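Local coordinates for probable TonB-dependent receptor (Pseudomonas aeruginosa, PDB 4K3F), which probably binds methionine in the periplasm as a lipoprotein of a transport system, and here holds selenomethionine between its two lobes, at residues E3-A8 with E28-K33; G79-P84 with Y196-V201; A102-P107 with M167-T172; D109-G114 with S133-P138. All blocks are in the same frame, centred on the assembly; numbering follows the deposited sequence.

Interaction 1. Residues E3-A8 with E28-K33; sequences ESLTVA and EGVDLK
Strands 3-9 and 30-36, joined through helix 11-26, form a beta-alpha-beta unit, and Glu-3 to Val-7 meet Gly-29 to Lys-33 as its parallel pair. The backbones bond alternately. Glu-3 N donates to Gly-29 O (2.8 Å), and Asp-31 N to Glu-3 O. Leu-5 N donates to Asp-31 O over a longer 3.1 Å. Lys-33 N to Leu-5 O and Val-7 N to Lys-33 O complete the ladder. Gly-29 has positive phi and ends helix 11-26 as the C-prime residue of a Schellman motif, so the chain passes at once into the second strand.

Leu-5, Val-30 and Leu-32 share the face covered by helices 11-26 and 210-218. Leu-5 CB meets Val-30 CG1 at 4.0 Å, and its CD2 meets Leu-32 CD1. Leu-32 CD1 also presses on Val-7 CG2 at 3.4 Å, tighter than usual for two methyls. The other face carries Ser-4, Thr-6 and Lys-33. Thr-6 CG2 lies against Lys-33 CB at 3.9 Å. The lysine chain is extended beyond CG and runs back past Thr-6. Ser-4 OG, anti to its backbone N (chi1 180°), accepts from Lys-33 NZ at 2.8 Å.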
loop_
_atom_site.group_PDB
_atom_site.type_symbol
_atom_site.label_atom_id
_atom_site.label_comp_id
_atom_site.label_asym_id
_atom_site.label_seq_id
_atom_site.Cartn_x
_atom_site.Cartn_y
_atom_site.Cartn_z
ATOM N N GLU A 3 -25.901 13.329 -0.732
ATOM C CA GLU A 3 -25.632 12.198 0.156
ATOM C C GLU A 3 -24.209 12.404 0.751
ATOM O O GLU A 3 -23.254 12.610 0.014
ATOM C CB GLU A 3 -25.673 10.850 -0.577
ATOM C CG GLU A 3 -27.058 10.351 -1.063
ATOM C CD GLU A 3 -27.078 9.345 -2.243
ATOM O OE1 GLU A 3 -26.117 9.231 -3.053
ATOM O OE2 GLU A 3 -28.120 8.671 -2.399
ATOM N N SER A 4 -24.080 12.346 2.059
ATOM C CA SER A 4 -22.785 12.396 2.733
ATOM C C SER A 4 -22.019 11.091 2.582
ATOM O O SER A 4 -22.586 10.015 2.775
ATOM C CB SER A 4 -23.007 12.625 4.227
ATOM O OG SER A 4 -21.781 12.680 4.927
ATOM N N LEU A 5 -20.712 11.177 2.355
ATOM C CA LEU A 5 -19.867 9.962 2.248
ATOM C C LEU A 5 -18.527 10.284 2.842
ATOM O O LEU A 5 -17.792 11.084 2.307
ATOM C CB LEU A 5 -19.747 9.480 0.795
ATOM C CG LEU A 5 -18.940 8.223 0.557
ATOM C CD1 LEU A 5 -19.571 7.051 1.281
ATOM C CD2 LEU A 5 -18.886 7.964 -0.947
ATOM N N THR A 6 -18.213 9.696 3.991
ATOM C CA THR A 6 -16.974 10.038 4.671
ATOM C C THR A 6 -15.944 8.914 4.440
ATOM O O THR A 6 -16.268 7.755 4.597
ATOM C CB THR A 6 -17.210 10.243 6.184
ATOM O OG1 THR A 6 -17.869 9.098 6.721
ATOM C CG2 THR A 6 -18.050 11.492 6.423
ATOM N N VAL A 7 -14.713 9.281 4.071
ATOM C CA VAL A 7 -13.672 8.321 3.642
ATOM C C VAL A 7 -12.335 8.640 4.307
ATOM O O VAL A 7 -11.818 9.766 4.172
ATOM C CB VAL A 7 -13.477 8.323 2.110
ATOM C CG1 VAL A 7 -12.532 7.227 1.691
ATOM C CG2 VAL A 7 -14.799 8.102 1.411
ATOM N N ALA A 8 -11.810 7.668 5.058
ATOM C CA ALA A 8 -10.457 7.804 5.614
ATOM C C ALA A 8 -9.422 7.384 4.576
ATOM O O ALA A 8 -9.589 6.363 3.898
ATOM C CB ALA A 8 -10.317 6.899 6.815
ATOM N N GLU A 28 -22.892 14.416 -8.986
ATOM C CA GLU A 28 -23.825 13.284 -8.913
ATOM C C GLU A 28 -24.524 13.202 -7.558
ATOM O O GLU A 28 -25.058 12.140 -7.208
ATOM C CB GLU A 28 -23.082 11.980 -9.092
ATOM C CG GLU A 28 -22.132 11.938 -10.237
ATOM C CD GLU A 28 -21.560 10.572 -10.346
ATOM O OE1 GLU A 28 -22.230 9.716 -10.960
ATOM O OE2 GLU A 28 -20.477 10.351 -9.759
ATOM N N GLY A 29 -24.527 14.285 -6.807
ATOM C CA GLY A 29 -25.303 14.370 -5.578
ATOM C C GLY A 29 -24.638 13.693 -4.389
ATOM O O GLY A 29 -25.316 13.287 -3.435
ATOM N N VAL A 30 -23.308 13.591 -4.421
ATOM C CA VAL A 30 -22.574 12.968 -3.331
ATOM C C VAL A 30 -21.546 13.916 -2.800
ATOM O O VAL A 30 -20.745 14.437 -3.566
ATOM C CB VAL A 30 -21.862 11.661 -3.765
ATOM C CG1 VAL A 30 -20.938 11.172 -2.647
ATOM C CG2 VAL A 30 -22.891 10.623 -4.140
ATOM N N ASP A 31 -21.575 14.124 -1.488
ATOM C CA ASP A 31 -20.661 15.047 -0.805
ATOM C C ASP A 31 -19.576 14.253 -0.113
ATOM O O ASP A 31 -19.750 13.754 1.004
ATOM C CB ASP A 31 -21.416 15.920 0.191
ATOM C CG ASP A 31 -20.518 16.891 0.915
ATOM O OD1 ASP A 31 -19.402 17.194 0.441
ATOM O OD2 ASP A 31 -20.945 17.378 1.977
ATOM N N LEU A 32 -18.479 14.073 -0.833
ATOM C CA LEU A 32 -17.348 13.282 -0.349
ATOM C C LEU A 32 -16.526 14.057 0.662
ATOM O O LEU A 32 -16.034 15.134 0.344
ATOM C CB LEU A 32 -16.438 12.891 -1.496
ATOM C CG LEU A 32 -15.279 11.947 -1.181
ATOM C CD1 LEU A 32 -15.794 10.590 -0.693
ATOM C CD2 LEU A 32 -14.445 11.735 -2.426
ATOM N N LYS A 33 -16.385 13.510 1.872
ATOM C CA LYS A 33 -15.653 14.145 2.977
ATOM C C LYS A 33 -14.480 13.267 3.345
ATOM O O LYS A 33 -14.650 12.115 3.833
ATOM C CB LYS A 33 -16.586 14.345 4.175
ATOM C CG LYS A 33 -17.806 15.214 3.842
ATOM C CD LYS A 33 -18.762 15.276 5.031
ATOM C CE LYS A 33 -20.096 15.877 4.665
ATOM N NZ LYS A 33 -21.185 15.312 5.506
#

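Interaction 2. Residues G79-P84 with Y196-V201; sequences GVHIEP and YVNILV. With MSE (selenomethionine), chain B.
Glu-83 and Asn-198 meet round the amino group of the bound selenomethionine. Its N donates to Glu-83 OE1 at 2.6 Å and to Asn-198 OD1 at 2.9 Å. The same asparagine uses both ends of its amide, because ND2 donates to the ligand O at 2.8 Å. Glu-83 OE2 and Asn-198 OD1 are both acceptors and do not bond each other. The ligand ammonium close to both probably eases their repulsion. His-81 also grips the carboxylate. Its NE2 donates to Glu-83 OE2 at 2.8 Å on the anti lone pair, and OE2 lies nearly in the plane of the His-81 ring. The histidine does not bond the ligand in this contact but probably helps to orient the carboxylate that does. A water accepts from Glu-83 N and lies within bonding distance of Tyr-196 O and the ligand O.

Two backbone bonds tie the antiparallel strands, Val-80 N to Asn-198 O and Asn-198 N to His-81 O (2.7 Å). With CG between its backbone N and carbonyl carbon (chi1 70°), the His-81 ring has Asn-198 CB over one face, a CH-pi contact 3.9 Å from the centroid. Further out, Val-197 CG2 packs on Ile-82 CG1 at 3.6 Å. Val-197 CG1 rests on Gly-79 CA at 3.7 Å.

His-14 of helix 11-26 also bonds Asn-198 OD1 and meets the His-81 ring. Phe-56 meets that ring too. Strand 198-202 lies between strands 54-59 and 75-82, and helix 60-70 packs on Tyr-196 and Ile-199.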
loop_
_atom_site.group_PDB
_atom_site.type_symbol
_atom_site.label_atom_id
_atom_site.label_comp_id
_atom_site.label_asym_id
_atom_site.label_seq_id
_atom_site.Cartn_x
_atom_site.Cartn_y
_atom_site.Cartn_z
ATOM N N GLY A 79 -11.194 -1.966 -6.743
ATOM C CA GLY A 79 -9.778 -1.755 -6.828
ATOM C C GLY A 79 -9.482 -0.498 -7.607
ATOM O O GLY A 79 -10.208 -0.125 -8.526
ATOM N N VAL A 80 -8.430 0.190 -7.227
ATOM C CA VAL A 80 -8.112 1.448 -7.816
ATOM C C VAL A 80 -6.748 1.494 -8.476
ATOM O O VAL A 80 -6.662 1.877 -9.633
ATOM C CB VAL A 80 -8.264 2.602 -6.818
ATOM C CG1 VAL A 80 -8.024 3.926 -7.536
ATOM C CG2 VAL A 80 -9.650 2.633 -6.192
ATOM N N HIS A 81 -5.686 1.160 -7.736
ATOM C CA HIS A 81 -4.334 1.310 -8.221
ATOM C C HIS A 81 -3.391 0.352 -7.543
ATOM O O HIS A 81 -3.738 -0.260 -6.525
ATOM C CB HIS A 81 -3.822 2.748 -8.015
ATOM C CG HIS A 81 -3.574 3.103 -6.585
ATOM N ND1 HIS A 81 -4.479 3.762 -5.787
ATOM C CD2 HIS A 81 -2.493 2.876 -5.801
ATOM C CE1 HIS A 81 -3.970 3.927 -4.583
ATOM N NE2 HIS A 81 -2.764 3.393 -4.566
ATOM N N ILE A 82 -2.209 0.226 -8.127
ATOM C CA ILE A 82 -1.144 -0.596 -7.539
ATOM C C ILE A 82 0.018 0.332 -7.264
ATOM O O ILE A 82 0.252 1.292 -8.027
ATOM C CB ILE A 82 -0.689 -1.749 -8.494
ATOM C CG1 ILE A 82 -1.889 -2.583 -8.946
ATOM C CG2 ILE A 82 0.302 -2.675 -7.821
ATOM C CD1 ILE A 82 -2.150 -2.459 -10.430
ATOM N N GLU A 83 0.754 0.059 -6.195
ATOM C CA GLU A 83 1.954 0.832 -5.808
ATOM C C GLU A 83 3.124 -0.120 -5.740
ATOM O O GLU A 83 3.442 -0.615 -4.672
ATOM C CB GLU A 83 1.781 1.442 -4.407
ATOM C CG GLU A 83 0.709 2.476 -4.306
ATOM C CD GLU A 83 0.414 2.938 -2.876
ATOM O OE1 GLU A 83 1.223 2.728 -1.913
ATOM O OE2 GLU A 83 -0.655 3.502 -2.726
ATOM N N PRO A 84 3.772 -0.403 -6.876
ATOM C CA PRO A 84 4.863 -1.382 -6.818
ATOM C C PRO A 84 5.898 -1.042 -5.747
ATOM O O PRO A 84 6.415 0.084 -5.688
ATOM C CB PRO A 84 5.438 -1.338 -8.221
ATOM C CG PRO A 84 4.248 -1.009 -9.056
ATOM C CD PRO A 84 3.469 0.012 -8.236
ATOM N N TYR A 196 -1.467 -6.788 -4.948
ATOM C CA TYR A 196 -1.526 -5.635 -4.047
ATOM C C TYR A 196 -2.273 -4.399 -4.565
ATOM O O TYR A 196 -1.997 -3.256 -4.159
ATOM C CB TYR A 196 -0.133 -5.265 -3.538
ATOM C CG TYR A 196 0.592 -6.457 -2.972
ATOM C CD1 TYR A 196 0.160 -7.087 -1.802
ATOM C CD2 TYR A 196 1.654 -7.040 -3.666
ATOM C CE1 TYR A 196 0.791 -8.192 -1.292
ATOM C CE2 TYR A 196 2.284 -8.163 -3.156
ATOM C CZ TYR A 196 1.843 -8.739 -1.990
ATOM O OH TYR A 196 2.467 -9.843 -1.520
ATOM N N VAL A 197 -3.300 -4.629 -5.367
ATOM C CA VAL A 197 -4.160 -3.525 -5.741
ATOM C C VAL A 197 -4.760 -2.900 -4.490
ATOM O O VAL A 197 -5.199 -3.597 -3.578
ATOM C CB VAL A 197 -5.283 -3.996 -6.681
ATOM C CG1 VAL A 197 -6.264 -2.888 -6.971
ATOM C CG2 VAL A 197 -4.696 -4.563 -7.959
ATOM N N ASN A 198 -4.684 -1.574 -4.409
ATOM C CA ASN A 198 -5.313 -0.822 -3.314
ATOM C C ASN A 198 -6.810 -0.660 -3.564
ATOM O O ASN A 198 -7.229 -0.370 -4.682
ATOM C CB ASN A 198 -4.645 0.546 -3.140
ATOM C CG ASN A 198 -3.287 0.446 -2.412
ATOM O OD1 ASN A 198 -2.973 1.274 -1.570
ATOM N ND2 ASN A 198 -2.505 -0.642 -2.699
ATOM N N ILE A 199 -7.589 -0.909 -2.519
ATOM C CA ILE A 199 -9.012 -1.018 -2.629
ATOM C C ILE A 199 -9.734 0.023 -1.765
ATOM O O ILE A 199 -9.315 0.364 -0.660
ATOM C CB ILE A 199 -9.464 -2.421 -2.179
ATOM C CG1 ILE A 199 -8.747 -2.849 -0.879
ATOM C CG2 ILE A 199 -9.115 -3.427 -3.269
ATOM C CD1 ILE A 199 -9.297 -4.080 -0.215
ATOM N N LEU A 200 -10.874 0.425 -2.263
ATOM C CA LEU A 200 -11.847 1.161 -1.470
ATOM C C LEU A 200 -12.537 0.107 -0.591
ATOM O O LEU A 200 -12.960 -0.917 -1.112
ATOM C CB LEU A 200 -12.861 1.811 -2.377
ATOM C CG LEU A 200 -14.074 2.453 -1.729
ATOM C CD1 LEU A 200 -13.661 3.648 -0.946
ATOM C CD2 LEU A 200 -15.087 2.875 -2.791
ATOM N N VAL A 201 -12.708 0.386 0.703
ATOM C CA VAL A 201 -13.205 -0.587 1.684
ATOM C C VAL A 201 -14.331 0.062 2.440
ATOM O O VAL A 201 -14.275 1.261 2.795
ATOM C CB VAL A 201 -12.051 -1.038 2.652
ATOM C CG1 VAL A 201 -12.586 -1.843 3.835
ATOM C CG2 VAL A 201 -11.086 -1.880 1.844
HETATM N N MSE B 300 -0.481 1.822 -0.154
HETATM C CA MSE B 300 0.163 0.660 0.524
HETATM C C MSE B 300 0.739 -0.226 -0.574
HETATM O O MSE B 300 0.069 -0.458 -1.587
HETATM O OXT MSE B 300 1.863 -0.724 -0.446
HETATM C CB MSE B 300 -0.835 -0.124 1.392
HETATM C CG MSE B 300 -0.191 -1.285 2.111
HETATM SE SE MSE B 300 -1.551 -2.345 3.052
HETATM C CE MSE B 300 -2.057 -1.106 4.384
HETATM O O HOH W 1 0.441 -1.817 -3.961
#

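Interaction 3. Residues A102-P107 with M167-T172; sequences ATVVIP and MALINT. With MSE (selenomethionine), chain B.
Val-104 and Val-105 pair with Met-167 and Ala-168 in the parallel core of the five-stranded sheet. Three backbone hydrogen bonds join the strands. Met-167 N donates to Thr-103 O, a bent bond with an angle of 141° at the hydrogen. Val-105 N donates to Met-167 O at 2.9 Å. Leu-169 N to Val-105 O is straighter, 169° at the hydrogen. Weaker CA-H...O contacts fill in between: Val-104 CA lies 3.2 Å from Met-167 O, and Ala-168 CA faces Val-105 O.

The apolar contacts fall on two faces. On one, Val-104 and Met-167, a selenomethionine in this crystal, lie side by side and point the same way. The Met-167 chain bends at chi3 (68°), and this brings CE to 3.9 Å from Val-104 CG1. Leu-169 CD1 touches the same methyl at 4.0 Å. Helix 110-122 covers Met-167 and Leu-169. On the other face, Val-105 CG1 is pressed on Ala-168 CB at 3.4 Å, a tight fit. Helix 158-161 packs on Val-105.

The last contacts lie at the C-terminal ends of the strands. Pro-107 CD meets Leu-169 O at 3.5 Å, and its CG meets Asn-171 OD1. Asn-171 ND2 donates to OXT of the bound ligand (2.9 Å).

The chemistry thus changes along the contact, from aliphatic packing to an amide that binds a carboxylate. Proline brings no N-H to Leu-169 O, a buried carbonyl oxygen with no hydrogen-bond partner in the model. Past this point the ladder between the two segments stops, and Asn-171 offers its side-chain N-H to the ligand carboxylate.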
loop_
_atom_site.group_PDB
_atom_site.type_symbol
_atom_site.label_atom_id
_atom_site.label_comp_id
_atom_site.label_asym_id
_atom_site.label_seq_id
_atom_site.Cartn_x
_atom_site.Cartn_y
_atom_site.Cartn_z
ATOM N N ALA A 102 24.570 -7.386 5.739
ATOM C CA ALA A 102 23.758 -6.218 5.489
ATOM C C ALA A 102 22.446 -6.246 6.255
ATOM O O ALA A 102 21.766 -7.274 6.373
ATOM C CB ALA A 102 23.490 -6.025 4.000
ATOM N N THR A 103 22.103 -5.059 6.774
ATOM C CA THR A 103 20.858 -4.844 7.436
ATOM C C THR A 103 19.830 -4.399 6.421
ATOM O O THR A 103 19.991 -3.374 5.752
ATOM C CB THR A 103 20.978 -3.829 8.594
ATOM O OG1 THR A 103 21.593 -2.608 8.134
ATOM C CG2 THR A 103 21.806 -4.429 9.723
ATOM N N VAL A 104 18.756 -5.168 6.347
ATOM C CA VAL A 104 17.646 -4.901 5.412
ATOM C C VAL A 104 16.353 -4.870 6.212
ATOM O O VAL A 104 15.932 -5.894 6.771
ATOM C CB VAL A 104 17.604 -5.993 4.335
ATOM C CG1 VAL A 104 16.481 -5.774 3.358
ATOM C CG2 VAL A 104 18.932 -6.024 3.586
ATOM N N VAL A 105 15.713 -3.708 6.264
ATOM C CA VAL A 105 14.506 -3.559 7.063
ATOM C C VAL A 105 13.269 -3.681 6.162
ATOM O O VAL A 105 13.255 -3.193 5.029
ATOM C CB VAL A 105 14.511 -2.270 7.919
ATOM C CG1 VAL A 105 14.514 -1.014 7.055
ATOM C CG2 VAL A 105 13.370 -2.280 8.909
ATOM N N ILE A 106 12.269 -4.374 6.682
ATOM C CA ILE A 106 11.006 -4.581 5.973
ATOM C C ILE A 106 9.858 -4.302 6.949
ATOM O O ILE A 106 10.063 -4.232 8.150
ATOM C CB ILE A 106 10.937 -6.042 5.433
ATOM C CG1 ILE A 106 10.762 -7.048 6.560
ATOM C CG2 ILE A 106 12.163 -6.344 4.555
ATOM C CD1 ILE A 106 10.635 -8.498 6.122
ATOM N N PRO A 107 8.650 -4.144 6.437
ATOM C CA PRO A 107 7.532 -3.965 7.364
ATOM C C PRO A 107 7.276 -5.163 8.272
ATOM O O PRO A 107 7.520 -6.292 7.898
ATOM C CB PRO A 107 6.327 -3.735 6.428
ATOM C CG PRO A 107 6.935 -3.212 5.159
ATOM C CD PRO A 107 8.251 -3.948 5.022
HETATM N N MSE A 167 19.582 -1.235 3.623
HETATM C CA MSE A 167 18.489 -1.191 2.637
HETATM C C MSE A 167 17.169 -1.256 3.396
HETATM O O MSE A 167 17.079 -1.956 4.433
HETATM C CB MSE A 167 18.625 -2.344 1.640
HETATM C CG MSE A 167 17.687 -2.252 0.445
HETATM SE SE MSE A 167 18.267 -3.395 -1.029
HETATM C CE MSE A 167 17.943 -5.102 -0.143
ATOM N N ALA A 168 16.158 -0.610 2.828
ATOM C CA ALA A 168 14.798 -0.635 3.341
ATOM C C ALA A 168 13.800 -0.850 2.230
ATOM O O ALA A 168 13.890 -0.253 1.165
ATOM C CB ALA A 168 14.475 0.623 4.120
ATOM N N LEU A 169 12.843 -1.741 2.480
ATOM C CA LEU A 169 11.767 -1.994 1.526
ATOM C C LEU A 169 10.549 -1.254 2.053
ATOM O O LEU A 169 10.001 -1.630 3.081
ATOM C CB LEU A 169 11.513 -3.496 1.346
ATOM C CG LEU A 169 12.467 -4.196 0.342
ATOM C CD1 LEU A 169 13.917 -4.145 0.801
ATOM C CD2 LEU A 169 12.014 -5.627 0.105
ATOM N N ILE A 170 10.164 -0.201 1.341
ATOM C CA ILE A 170 9.255 0.820 1.872
ATOM C C ILE A 170 8.021 0.900 1.010
ATOM O O ILE A 170 8.129 1.026 -0.205
ATOM C CB ILE A 170 9.923 2.182 1.877
ATOM C CG1 ILE A 170 11.216 2.079 2.703
ATOM C CG2 ILE A 170 8.975 3.216 2.437
ATOM C CD1 ILE A 170 12.009 3.348 2.750
ATOM N N ASN A 171 6.856 0.788 1.644
ATOM C CA ASN A 171 5.584 0.946 0.956
ATOM C C ASN A 171 5.580 2.273 0.227
ATOM O O ASN A 171 5.991 3.332 0.762
ATOM C CB ASN A 171 4.406 0.899 1.920
ATOM C CG ASN A 171 4.250 -0.457 2.569
ATOM O OD1 ASN A 171 4.849 -0.741 3.636
ATOM N ND2 ASN A 171 3.501 -1.321 1.926
ATOM N N THR A 172 5.060 2.244 -0.989
ATOM C CA THR A 172 5.181 3.428 -1.870
ATOM C C THR A 172 4.475 4.683 -1.311
ATOM O O THR A 172 4.951 5.818 -1.463
ATOM C CB THR A 172 4.682 3.047 -3.268
ATOM O OG1 THR A 172 5.591 2.080 -3.787
ATOM C CG2 THR A 172 4.603 4.255 -4.184
HETATM N N MSE B 300 -0.481 1.822 -0.154
HETATM C CA MSE B 300 0.163 0.660 0.524
HETATM C C MSE B 300 0.739 -0.226 -0.574
HETATM O O MSE B 300 0.069 -0.458 -1.587
HETATM O OXT MSE B 300 1.863 -0.724 -0.446
HETATM C CB MSE B 300 -0.835 -0.124 1.392
HETATM C CG MSE B 300 -0.191 -1.285 2.111
HETATM SE SE MSE B 300 -1.551 -2.345 3.052
HETATM C CE MSE B 300 -2.057 -1.106 4.384
#

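Interaction 4. Residues D109-G114 with S133-P138; sequences DATNGG and SITATP. With MSE (selenomethionine), chain B.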
loop_
_atom_site.group_PDB
_atom_site.type_symbol
_atom_site.label_atom_id
_atom_site.label_comp_id
_atom_site.label_asym_id
_atom_site.label_seq_id
_atom_site.Cartn_x
_atom_site.Cartn_y
_atom_site.Cartn_z
ATOM N N ASP A 109 4.281 -6.060 9.609
ATOM C CA ASP A 109 2.950 -6.664 9.512
ATOM C C ASP A 109 2.994 -7.870 8.537
ATOM O O ASP A 109 3.849 -7.962 7.662
ATOM C CB ASP A 109 1.876 -5.661 9.055
ATOM C CG ASP A 109 2.137 -5.133 7.702
ATOM O OD1 ASP A 109 3.034 -4.274 7.543
ATOM O OD2 ASP A 109 1.454 -5.567 6.770
ATOM N N ALA A 110 2.090 -8.813 8.724
ATOM C CA ALA A 110 2.235 -10.089 8.038
ATOM C C ALA A 110 2.280 -9.973 6.498
ATOM O O ALA A 110 3.127 -10.611 5.829
ATOM C CB ALA A 110 1.110 -11.046 8.456
ATOM N N THR A 111 1.368 -9.192 5.911
ATOM C CA THR A 111 1.293 -9.137 4.458
ATOM C C THR A 111 2.340 -8.248 3.802
ATOM O O THR A 111 2.890 -8.613 2.788
ATOM C CB THR A 111 -0.114 -8.808 3.931
ATOM O OG1 THR A 111 -0.525 -7.485 4.325
ATOM C CG2 THR A 111 -1.099 -9.815 4.474
ATOM N N ASN A 112 2.633 -7.100 4.375
ATOM C CA ASN A 112 3.681 -6.267 3.793
ATOM C C ASN A 112 5.101 -6.793 4.075
ATOM O O ASN A 112 6.001 -6.608 3.237
ATOM C CB ASN A 112 3.488 -4.804 4.146
ATOM C CG ASN A 112 2.246 -4.242 3.533
ATOM O OD1 ASN A 112 2.145 -4.072 2.310
ATOM N ND2 ASN A 112 1.314 -3.913 4.374
ATOM N N GLY A 113 5.272 -7.480 5.207
ATOM C CA GLY A 113 6.518 -8.202 5.493
ATOM C C GLY A 113 6.711 -9.329 4.473
ATOM O O GLY A 113 7.767 -9.451 3.863
ATOM N N GLY A 114 5.671 -10.133 4.243
ATOM C CA GLY A 114 5.761 -11.243 3.309
ATOM C C GLY A 114 6.048 -10.772 1.907
ATOM O O GLY A 114 6.857 -11.335 1.207
ATOM N N SER A 133 3.991 -18.838 0.760
ATOM C CA SER A 133 2.812 -18.041 0.468
ATOM C C SER A 133 3.188 -16.579 0.522
ATOM O O SER A 133 4.331 -16.249 0.845
ATOM C CB SER A 133 1.712 -18.329 1.505
ATOM O OG SER A 133 2.023 -17.684 2.717
ATOM N N ILE A 134 2.228 -15.684 0.256
ATOM C CA ILE A 134 2.491 -14.253 0.342
ATOM C C ILE A 134 2.532 -13.708 1.805
ATOM O O ILE A 134 2.826 -12.546 2.004
ATOM C CB ILE A 134 1.585 -13.418 -0.580
ATOM C CG1 ILE A 134 0.143 -13.432 -0.073
ATOM C CG2 ILE A 134 1.724 -13.899 -2.035
ATOM C CD1 ILE A 134 -0.740 -12.396 -0.730
ATOM N N THR A 135 2.336 -14.586 2.794
ATOM C CA THR A 135 2.612 -14.216 4.178
ATOM C C THR A 135 3.862 -14.959 4.694
ATOM O O THR A 135 3.945 -15.307 5.876
ATOM C CB THR A 135 1.409 -14.422 5.102
ATOM O OG1 THR A 135 0.774 -15.665 4.795
ATOM C CG2 THR A 135 0.377 -13.334 4.873
ATOM N N ALA A 136 4.827 -15.199 3.807
ATOM C CA ALA A 136 6.104 -15.726 4.224
ATOM C C ALA A 136 6.722 -14.893 5.325
ATOM O O ALA A 136 6.489 -13.680 5.408
ATOM C CB ALA A 136 7.053 -15.828 3.039
ATOM N N THR A 137 7.517 -15.558 6.166
ATOM C CA THR A 137 8.286 -14.906 7.218
ATOM C C THR A 137 9.765 -15.236 7.057
ATOM O O THR A 137 10.112 -16.118 6.279
ATOM C CB THR A 137 7.841 -15.394 8.608
ATOM O OG1 THR A 137 8.224 -16.762 8.791
ATOM C CG2 THR A 137 6.325 -15.233 8.763
ATOM N N PRO A 138 10.640 -14.541 7.802
ATOM C CA PRO A 138 12.074 -14.868 7.732
ATOM C C PRO A 138 12.439 -16.306 8.023
ATOM O O PRO A 138 13.480 -16.777 7.529
ATOM C CB PRO A 138 12.683 -13.917 8.756
ATOM C CG PRO A 138 11.797 -12.716 8.690
ATOM C CD PRO A 138 10.427 -13.323 8.597
HETATM N N MSE B 300 -0.481 1.822 -0.154
HETATM C CA MSE B 300 0.163 0.660 0.524
HETATM C C MSE B 300 0.739 -0.226 -0.574
HETATM O O MSE B 300 0.069 -0.458 -1.587
HETATM O OXT MSE B 300 1.863 -0.724 -0.446
HETATM C CB MSE B 300 -0.835 -0.124 1.392
HETATM C CG MSE B 300 -0.191 -1.285 2.111
HETATM SE SE MSE B 300 -1.551 -2.345 3.052
HETATM C CE MSE B 300 -2.057 -1.106 4.384
HETATM O O HOH W 2 4.867 -12.307 7.095
HETATM O O HOH W 3 1.790 -10.308 1.017
#
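In Thr-111 and Thr-135, chi1 (64° and 42°) sets OG1 between the backbone N and the carbonyl carbon. CG2 is then anti to the carbonyl carbon, and the two CG2 methyls meet at 3.8 Å. The two side chains lie side by side and point the same way. They join the first turn of helix 110-122 to a type I beta turn, Ser-133 to Ala-136. Ser-133 OG accepts from Thr-135 N, an ST turn that braces the loop.

No direct hydrogen bond crosses the contact. Gly-114 has no side chain, and its CA comes close to the loop backbone. It makes CA-H...O contacts to Ala-136 O at 3.3 Å and to Ile-134 O at 3.5 Å.

The helix start is capped within its own segment. Asp-109 OD2 accepts from Asn-112 N, the N-cap bond, from above the carboxylate plane. It also accepts from Asn-112 ND2 at 2.9 Å, on its syn side. This grip helps to fix the Asn-112 amide in the ligand pocket, where ND2 lies 3.5 Å from the ligand selenium. His-59 donates to Asn-112 OD1. Two waters bridge the backbones: one lies between Ala-110 O and Ala-136 O, and the other donates to Thr-111 O and to Ile-134 O at 2.7 Å each.

Overall arrangement
The chain forms two lobes, as in other periplasmic binding proteins, with the ligand between them. Interactions 1 and 2 belong to the six-stranded sheet of one lobe, centres about 20 Å apart. Interactions 3 and 4 belong to the other, centres about 13 Å apart; strand 103-107 leads into helix 110-122. Interaction 1 closes first along the chain. Interactions 3 and 4 both fall between the segments of interaction 2, and 4 between those of 3. A weak hydrogen bond links Asn-171 ND2 and Asn-112 OD1. Interactions 2, 3 and 4 bring both lobes to one selenomethionine, consistent with a ligand held in the cleft. Interaction 1 is sheet packing away from it, its centre about 36 Å from that of interaction 3.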